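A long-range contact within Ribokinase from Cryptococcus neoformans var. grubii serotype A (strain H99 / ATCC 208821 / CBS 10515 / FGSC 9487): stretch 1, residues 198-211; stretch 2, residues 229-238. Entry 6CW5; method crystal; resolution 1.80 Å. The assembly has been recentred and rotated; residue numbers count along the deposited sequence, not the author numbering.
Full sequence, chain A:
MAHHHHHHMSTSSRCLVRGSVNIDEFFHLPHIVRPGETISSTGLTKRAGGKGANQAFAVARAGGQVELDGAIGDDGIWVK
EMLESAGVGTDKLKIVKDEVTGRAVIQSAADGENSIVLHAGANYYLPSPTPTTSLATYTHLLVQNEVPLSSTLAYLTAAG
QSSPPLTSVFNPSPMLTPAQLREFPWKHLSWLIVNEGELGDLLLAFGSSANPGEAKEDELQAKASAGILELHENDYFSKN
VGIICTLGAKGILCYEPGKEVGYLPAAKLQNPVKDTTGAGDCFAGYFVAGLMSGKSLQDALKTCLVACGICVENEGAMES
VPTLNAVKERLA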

ATOM      1  N   GLU A 198      17.370 -16.089  -5.699  1.00 19.97           N
ATOM      2  CA  GLU A 198      16.007 -15.663  -5.376  1.00 17.81           C
ATOM      3  C   GLU A 198      15.019 -16.816  -5.522  1.00 19.57           C
ATOM      4  O   GLU A 198      14.035 -16.908  -4.769  1.00 19.58           O
ATOM      5  CB  GLU A 198      15.610 -14.484  -6.268  1.00 20.18           C
ATOM      6  CG  GLU A 198      16.470 -13.229  -5.937  1.00 19.68           C
ATOM      7  CD  GLU A 198      16.470 -12.178  -7.035  1.00 26.01           C
ATOM      8  OE1 GLU A 198      16.097 -12.494  -8.185  1.00 23.50           O
ATOM      9  OE2 GLU A 198      16.876 -11.022  -6.750  1.00 27.19           O
ATOM     10  N   LEU A 199      15.239 -17.683  -6.508  1.00 19.38           N
ATOM     11  CA  LEU A 199      14.444 -18.912  -6.598  1.00 20.84           C
ATOM     12  C   LEU A 199      14.557 -19.719  -5.307  1.00 19.03           C
ATOM     13  O   LEU A 199      13.556 -20.196  -4.767  1.00 19.39           O
ATOM     14  CB  LEU A 199      14.905 -19.757  -7.791  1.00 19.29           C
ATOM     15  CG  LEU A 199      14.168 -21.095  -7.995  1.00 20.80           C
ATOM     16  CD1 LEU A 199      12.686 -20.836  -8.194  1.00 25.50           C
ATOM     17  CD2 LEU A 199      14.749 -21.927  -9.184  1.00 20.90           C
ATOM     18  N   GLY A 200      15.777 -19.881  -4.792  1.00 20.58           N
ATOM     19  CA  GLY A 200      15.933 -20.592  -3.525  1.00 21.00           C
ATOM     20  C   GLY A 200      15.248 -19.891  -2.361  1.00 21.45           C
ATOM     21  O   GLY A 200      14.710 -20.542  -1.457  1.00 22.37           O
ATOM     22  N   ASP A 201      15.277 -18.557  -2.347  1.00 23.10           N
ATOM     23  CA  ASP A 201      14.595 -17.827  -1.272  1.00 20.95           C
ATOM     24  C   ASP A 201      13.114 -18.159  -1.254  1.00 21.05           C
ATOM     25  O   ASP A 201      12.526 -18.354  -0.189  1.00 20.48           O
ATOM     26  CB  ASP A 201      14.769 -16.308  -1.422  1.00 20.53           C
ATOM     27  CG  ASP A 201      16.168 -15.831  -1.122  1.00 31.06           C
ATOM     28  OD1 ASP A 201      16.866 -16.467  -0.305  1.00 30.44           O
ATOM     29  OD2 ASP A 201      16.552 -14.794  -1.706  1.00 25.91           O
ATOM     30  N   LEU A 202      12.476 -18.184  -2.426  1.00 19.60           N
ATOM     31  CA  LEU A 202      11.059 -18.536  -2.451  1.00 19.79           C
ATOM     32  C   LEU A 202      10.850 -19.974  -1.994  1.00 23.52           C
ATOM     33  O   LEU A 202       9.961 -20.265  -1.180  1.00 20.47           O
ATOM     34  CB  LEU A 202      10.483 -18.353  -3.853  1.00 19.28           C
ATOM     35  CG  LEU A 202       9.814 -16.989  -4.090  1.00 21.72           C
ATOM     36  CD1 LEU A 202      10.873 -15.878  -4.126  1.00 22.60           C
ATOM     37  CD2 LEU A 202       9.036 -17.085  -5.408  1.00 24.28           C
ATOM     38  N   LEU A 203      11.628 -20.902  -2.554  1.00 19.48           N
ATOM     39  CA  LEU A 203      11.446 -22.300  -2.177  1.00 18.58           C
ATOM     40  C   LEU A 203      11.617 -22.480  -0.675  1.00 20.62           C
ATOM     41  O   LEU A 203      10.847 -23.208  -0.042  1.00 21.09           O
ATOM     42  CB  LEU A 203      12.434 -23.186  -2.952  1.00 22.37           C
ATOM     43  CG  LEU A 203      11.993 -23.410  -4.401  1.00 23.02           C
ATOM     44  CD1 LEU A 203      13.157 -23.938  -5.205  1.00 21.97           C
ATOM     45  CD2 LEU A 203      10.805 -24.393  -4.485  1.00 22.02           C
ATOM     46  N   LEU A 204      12.623 -21.812  -0.088  1.00 20.28           N
ATOM     47  CA  LEU A 204      12.850 -21.925   1.350  1.00 18.25           C
ATOM     48  C   LEU A 204      11.681 -21.344   2.132  1.00 20.05           C
ATOM     49  O   LEU A 204      11.266 -21.907   3.147  1.00 22.10           O
ATOM     50  CB  LEU A 204      14.139 -21.203   1.757  1.00 24.71           C
ATOM     51  CG  LEU A 204      15.476 -21.902   1.519  1.00 33.67           C
ATOM     52  CD1 LEU A 204      16.632 -20.960   1.856  1.00 34.72           C
ATOM     53  CD2 LEU A 204      15.547 -23.164   2.350  1.00 34.52           C
ATOM     54  N   ALA A 205      11.147 -20.202   1.683  1.00 20.60           N
ATOM     55  CA  ALA A 205      10.017 -19.614   2.394  1.00 20.63           C
ATOM     56  C   ALA A 205       8.784 -20.496   2.276  1.00 20.04           C
ATOM     57  O   ALA A 205       7.887 -20.419   3.128  1.00 22.44           O
ATOM     58  CB  ALA A 205       9.731 -18.199   1.857  1.00 17.53           C
ATOM     59  N   PHE A 206       8.707 -21.311   1.229  1.00 19.89           N
ATOM     60  CA  PHE A 206       7.534 -22.131   0.965  1.00 17.42           C
ATOM     61  C   PHE A 206       7.697 -23.546   1.513  1.00 21.19           C
ATOM     62  O   PHE A 206       6.946 -24.455   1.125  1.00 22.16           O
ATOM     63  CB  PHE A 206       7.239 -22.172  -0.547  1.00 18.83           C
ATOM     64  CG  PHE A 206       6.860 -20.819  -1.120  1.00 18.09           C
ATOM     65  CD1 PHE A 206       6.570 -19.762  -0.253  1.00 21.70           C
ATOM     66  CD2 PHE A 206       6.752 -20.635  -2.498  1.00 22.21           C
ATOM     67  CE1 PHE A 206       6.217 -18.507  -0.759  1.00 22.25           C
ATOM     68  CE2 PHE A 206       6.386 -19.400  -3.019  1.00 22.40           C
ATOM     69  CZ  PHE A 206       6.127 -18.341  -2.143  1.00 19.74           C
ATOM     70  N   GLY A 207       8.659 -23.746   2.400  1.00 23.27           N
ATOM     71  CA  GLY A 207       8.787 -24.993   3.128  1.00 30.56           C
ATOM     72  C   GLY A 207       9.601 -26.060   2.433  1.00 35.61           C
ATOM     73  O   GLY A 207       9.725 -27.174   2.974  1.00 34.37           O
ATOM     74  N   SER A 208      10.176 -25.756   1.276  1.00 25.95           N
ATOM     75  CA  SER A 208      11.002 -26.710   0.554  1.00 26.04           C
ATOM     76  C   SER A 208      12.385 -26.783   1.184  1.00 37.79           C
ATOM     77  O   SER A 208      12.846 -25.834   1.825  1.00 36.81           O
ATOM     78  CB  SER A 208      11.102 -26.290  -0.910  1.00 27.57           C
ATOM     79  OG  SER A 208      11.891 -27.186  -1.676  1.00 33.17           O
ATOM     80  N   SER A 209      13.046 -27.933   1.029  1.00 38.23           N
ATOM     81  CA  SER A 209      14.475 -27.970   1.310  1.00 41.05           C
ATOM     82  C   SER A 209      15.327 -27.735   0.066  1.00 41.66           C
ATOM     83  O   SER A 209      16.555 -27.638   0.186  1.00 43.29           O
ATOM     84  CB  SER A 209      14.865 -29.303   1.947  1.00 43.77           C
ATOM     85  OG  SER A 209      14.511 -30.336   1.060  1.00 48.26           O
ATOM     86  N   ALA A 210      14.717 -27.645  -1.118  1.00 40.04           N
ATOM     87  CA  ALA A 210      15.481 -27.303  -2.313  1.00 36.46           C
ATOM     88  C   ALA A 210      16.022 -25.887  -2.176  1.00 40.26           C
ATOM     89  O   ALA A 210      15.328 -24.990  -1.689  1.00 45.92           O
ATOM     90  CB  ALA A 210      14.614 -27.415  -3.565  1.00 31.45           C
ATOM     91  N   ASN A 211      17.286 -25.695  -2.552  1.00 39.37           N
ATOM     92  CA  ASN A 211      17.859 -24.349  -2.627  1.00 37.15           C
ATOM     93  C   ASN A 211      18.829 -24.274  -3.792  1.00 33.60           C
ATOM     94  O   ASN A 211      20.039 -24.448  -3.628  1.00 35.55           O
ATOM     95  CB  ASN A 211      18.543 -23.929  -1.329  1.00 40.21           C
ATOM     96  CG  ASN A 211      18.939 -22.454  -1.344  1.00 47.28           C
ATOM     97  OD1 ASN A 211      18.763 -21.765  -2.356  1.00 39.68           O
ATOM     98  ND2 ASN A 211      19.471 -21.969  -0.233  1.00 52.95           N
ATOM     99  N   LEU A 229       9.991 -26.364 -11.298  1.00 18.33           N
ATOM    100  CA  LEU A 229       8.848 -27.278 -11.347  1.00 21.61           C
ATOM    101  C   LEU A 229       8.249 -27.480  -9.957  1.00 23.80           C
ATOM    102  O   LEU A 229       7.024 -27.605  -9.804  1.00 24.44           O
ATOM    103  CB  LEU A 229       9.257 -28.624 -11.958  1.00 21.30           C
ATOM    104  CG  LEU A 229       9.688 -28.597 -13.425  1.00 21.73           C
ATOM    105  CD1 LEU A 229      10.243 -29.923 -13.872  1.00 20.87           C
ATOM    106  CD2 LEU A 229       8.481 -28.184 -14.308  1.00 28.19           C
ATOM    107  N   GLU A 230       9.100 -27.522  -8.934  1.00 21.62           N
ATOM    108  CA  GLU A 230       8.630 -27.641  -7.559  1.00 21.61           C
ATOM    109  C   GLU A 230       7.851 -26.402  -7.130  1.00 25.08           C
ATOM    110  O   GLU A 230       6.778 -26.498  -6.505  1.00 24.09           O
ATOM    111  CB  GLU A 230       9.818 -27.858  -6.618  1.00 24.38           C
ATOM    112  CG  GLU A 230       9.334 -27.999  -5.192  1.00 28.78           C
ATOM    113  CD  GLU A 230      10.378 -28.480  -4.204  1.00 31.76           C
ATOM    114  OE1 GLU A 230      11.488 -28.908  -4.617  1.00 31.88           O
ATOM    115  OE2 GLU A 230      10.055 -28.433  -2.992  1.00 29.38           O
ATOM    116  N   LEU A 231       8.389 -25.233  -7.453  1.00 19.94           N
ATOM    117  CA  LEU A 231       7.722 -23.982  -7.123  1.00 18.96           C
ATOM    118  C   LEU A 231       6.350 -23.944  -7.763  1.00 19.82           C
ATOM    119  O   LEU A 231       5.366 -23.591  -7.108  1.00 23.01           O
ATOM    120  CB  LEU A 231       8.587 -22.802  -7.571  1.00 20.23           C
ATOM    121  CG  LEU A 231       8.070 -21.402  -7.268  1.00 25.56           C
ATOM    122  CD1 LEU A 231       7.813 -21.256  -5.772  1.00 24.24           C
ATOM    123  CD2 LEU A 231       9.060 -20.308  -7.756  1.00 23.73           C
ATOM    124  N   HIS A 232       6.255 -24.381  -9.027  1.00 18.21           N
ATOM    125  CA  HIS A 232       4.979 -24.377  -9.730  1.00 23.50           C
ATOM    126  C   HIS A 232       3.902 -25.107  -8.948  1.00 25.16           C
ATOM    127  O   HIS A 232       2.755 -24.658  -8.905  1.00 23.96           O
ATOM    128  CB  HIS A 232       5.145 -25.027 -11.114  1.00 23.95           C
ATOM    129  CG  HIS A 232       3.852 -25.250 -11.837  1.00 26.00           C
ATOM    130  ND1 HIS A 232       3.106 -24.203 -12.342  1.00 23.12           N
ATOM    131  CD2 HIS A 232       3.188 -26.386 -12.175  1.00 25.30           C
ATOM    132  CE1 HIS A 232       2.038 -24.685 -12.955  1.00 24.70           C
ATOM    133  NE2 HIS A 232       2.051 -26.005 -12.849  1.00 28.86           N
ATOM    134  N   GLU A 233       4.251 -26.247  -8.340  1.00 21.83           N
ATOM    135  CA  GLU A 233       3.302 -27.099  -7.639  1.00 24.71           C
ATOM    136  C   GLU A 233       3.063 -26.680  -6.198  1.00 25.19           C
ATOM    137  O   GLU A 233       2.194 -27.271  -5.536  1.00 26.86           O
ATOM    138  CB  GLU A 233       3.795 -28.548  -7.604  1.00 29.66           C
ATOM    139  CG  GLU A 233       4.195 -29.115  -8.925  1.00 44.55           C
ATOM    140  CD  GLU A 233       3.020 -29.613  -9.712  1.00 48.99           C
ATOM    141  OE1 GLU A 233       1.995 -29.997  -9.103  1.00 50.94           O
ATOM    142  OE2 GLU A 233       3.128 -29.621 -10.948  1.00 48.72           O
ATOM    143  N   ASN A 234       3.796 -25.696  -5.694  1.00 23.58           N
ATOM    144  CA  ASN A 234       3.765 -25.412  -4.266  1.00 24.15           C
ATOM    145  C   ASN A 234       2.489 -24.648  -3.909  1.00 22.69           C
ATOM    146  O   ASN A 234       2.134 -23.683  -4.584  1.00 23.53           O
ATOM    147  CB  ASN A 234       5.014 -24.605  -3.867  1.00 21.05           C
ATOM    148  CG  ASN A 234       5.122 -24.451  -2.378  1.00 28.27           C
ATOM    149  OD1 ASN A 234       4.341 -23.719  -1.802  1.00 24.76           O
ATOM    150  ND2 ASN A 234       6.048 -25.191  -1.733  1.00 23.03           N
ATOM    151  N   ASP A 235       1.805 -25.067  -2.839  1.00 25.79           N
ATOM    152  CA  ASP A 235       0.511 -24.459  -2.535  1.00 26.66           C
ATOM    153  C   ASP A 235       0.610 -23.002  -2.119  1.00 28.19           C
ATOM    154  O   ASP A 235      -0.413 -22.306  -2.133  1.00 28.11           O
ATOM    155  CB  ASP A 235      -0.214 -25.219  -1.430  1.00 28.28           C
ATOM    156  CG  ASP A 235      -0.626 -26.621  -1.851  1.00 45.87           C
ATOM    157  OD1 ASP A 235      -0.868 -26.835  -3.055  1.00 47.25           O
ATOM    158  OD2 ASP A 235      -0.700 -27.500  -0.966  1.00 50.51           O
ATOM    159  N   TYR A 236       1.795 -22.521  -1.716  1.00 21.35           N
ATOM    160  CA  TYR A 236       1.930 -21.096  -1.414  1.00 19.94           C
ATOM    161  C   TYR A 236       2.029 -20.253  -2.669  1.00 24.98           C
ATOM    162  O   TYR A 236       1.827 -19.030  -2.605  1.00 24.16           O
ATOM    163  CB  TYR A 236       3.173 -20.814  -0.553  1.00 20.15           C
ATOM    164  CG  TYR A 236       3.095 -21.239   0.894  1.00 24.37           C
ATOM    165  CD1 TYR A 236       2.266 -20.578   1.793  1.00 23.70           C
ATOM    166  CD2 TYR A 236       3.886 -22.284   1.378  1.00 22.97           C
ATOM    167  CE1 TYR A 236       2.199 -20.967   3.131  1.00 24.67           C
ATOM    168  CE2 TYR A 236       3.823 -22.680   2.719  1.00 25.24           C
ATOM    169  CZ  TYR A 236       2.986 -22.015   3.582  1.00 26.45           C
ATOM    170  OH  TYR A 236       2.918 -22.394   4.899  1.00 27.65           O
ATOM    171  N   PHE A 237       2.333 -20.877  -3.803  1.00 24.02           N
ATOM    172  CA  PHE A 237       2.590 -20.164  -5.047  1.00 19.14           C
ATOM    173  C   PHE A 237       1.284 -20.160  -5.840  1.00 22.62           C
ATOM    174  O   PHE A 237       0.203 -20.235  -5.251  1.00 28.23           O
ATOM    175  CB  PHE A 237       3.741 -20.861  -5.797  1.00 18.42           C
ATOM    176  CG  PHE A 237       4.449 -19.995  -6.829  1.00 20.57           C
ATOM    177  CD1 PHE A 237       4.980 -18.755  -6.482  1.00 19.87           C
ATOM    178  CD2 PHE A 237       4.594 -20.455  -8.135  1.00 18.74           C
ATOM    179  CE1 PHE A 237       5.655 -17.983  -7.421  1.00 18.86           C
ATOM    180  CE2 PHE A 237       5.234 -19.683  -9.093  1.00 21.79           C
ATOM    181  CZ  PHE A 237       5.758 -18.441  -8.742  1.00 19.18           C
ATOM    182  N   SER A 238       1.358 -20.060  -7.161  1.00 19.72           N
ATOM    183  CA  SER A 238       0.176 -20.228  -7.997  1.00 18.61           C
ATOM    184  C   SER A 238       0.584 -20.933  -9.280  1.00 21.29           C
ATOM    185  O   SER A 238       1.641 -20.635  -9.831  1.00 19.95           O
ATOM    186  CB  SER A 238      -0.445 -18.868  -8.351  1.00 20.45           C
ATOM    187  OG  SER A 238      -1.440 -18.991  -9.352  1.00 25.65           O
TER

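What holds F206 in place? It is the first residue past the end of its helix, and it loses more surface to the other stretch than any other residue here. The CB of Y236 lies over one face of the F206 ring, 3.7 Å from that ring's centroid and only 16° off the normal, a CH-pi contact. The F206 and Y236 rings are nearly parallel, at 29°, but are slid apart with centroids 5.6 Å away, so they barely overlap. Near the plane of the F206 ring, at its edge, sit L231 CD1, 3.5 Å from F206 CD2, and F237 CD1, 3.8 Å from F206 CE2.

How does L231 join the two helices? Its CA-to-CB bond runs sideways, yet the end of the side chain comes nearer. While CD1 packs against F206, L231 CD2 lies 3.7 Å from L199 CD1 and 4.0 Å from L202 CD2. The helix axes come within 10.4 Å at their closest, at an angle of 40°, and these leucine side chains help fill the space between them.

What does E230 add? Its CA-to-CB bond points toward the first stretch, and S208 OG donates a short hydrogen bond of 2.6 Å to E230 OE2. That hydroxyl also accepts from the backbone, A210 N to S208 OG at 2.9 Å, so one serine ties the carboxylate to its own loop. The aliphatic part of E230 is used as well, with its CG 4.0 Å from L203 CD2.

Which polar contact accompanies the F206 packing? N234 ND2 donates to F206 O at 3.1 Å, reaching a carbonyl just beyond the helix. The other end of the same amide, N234 OD1, accepts from Y236 N at 2.8 Å within the turn running from N234 to F237. The asparagine thus links that turn to the backbone of the very residue whose ring face meets Y236 CB.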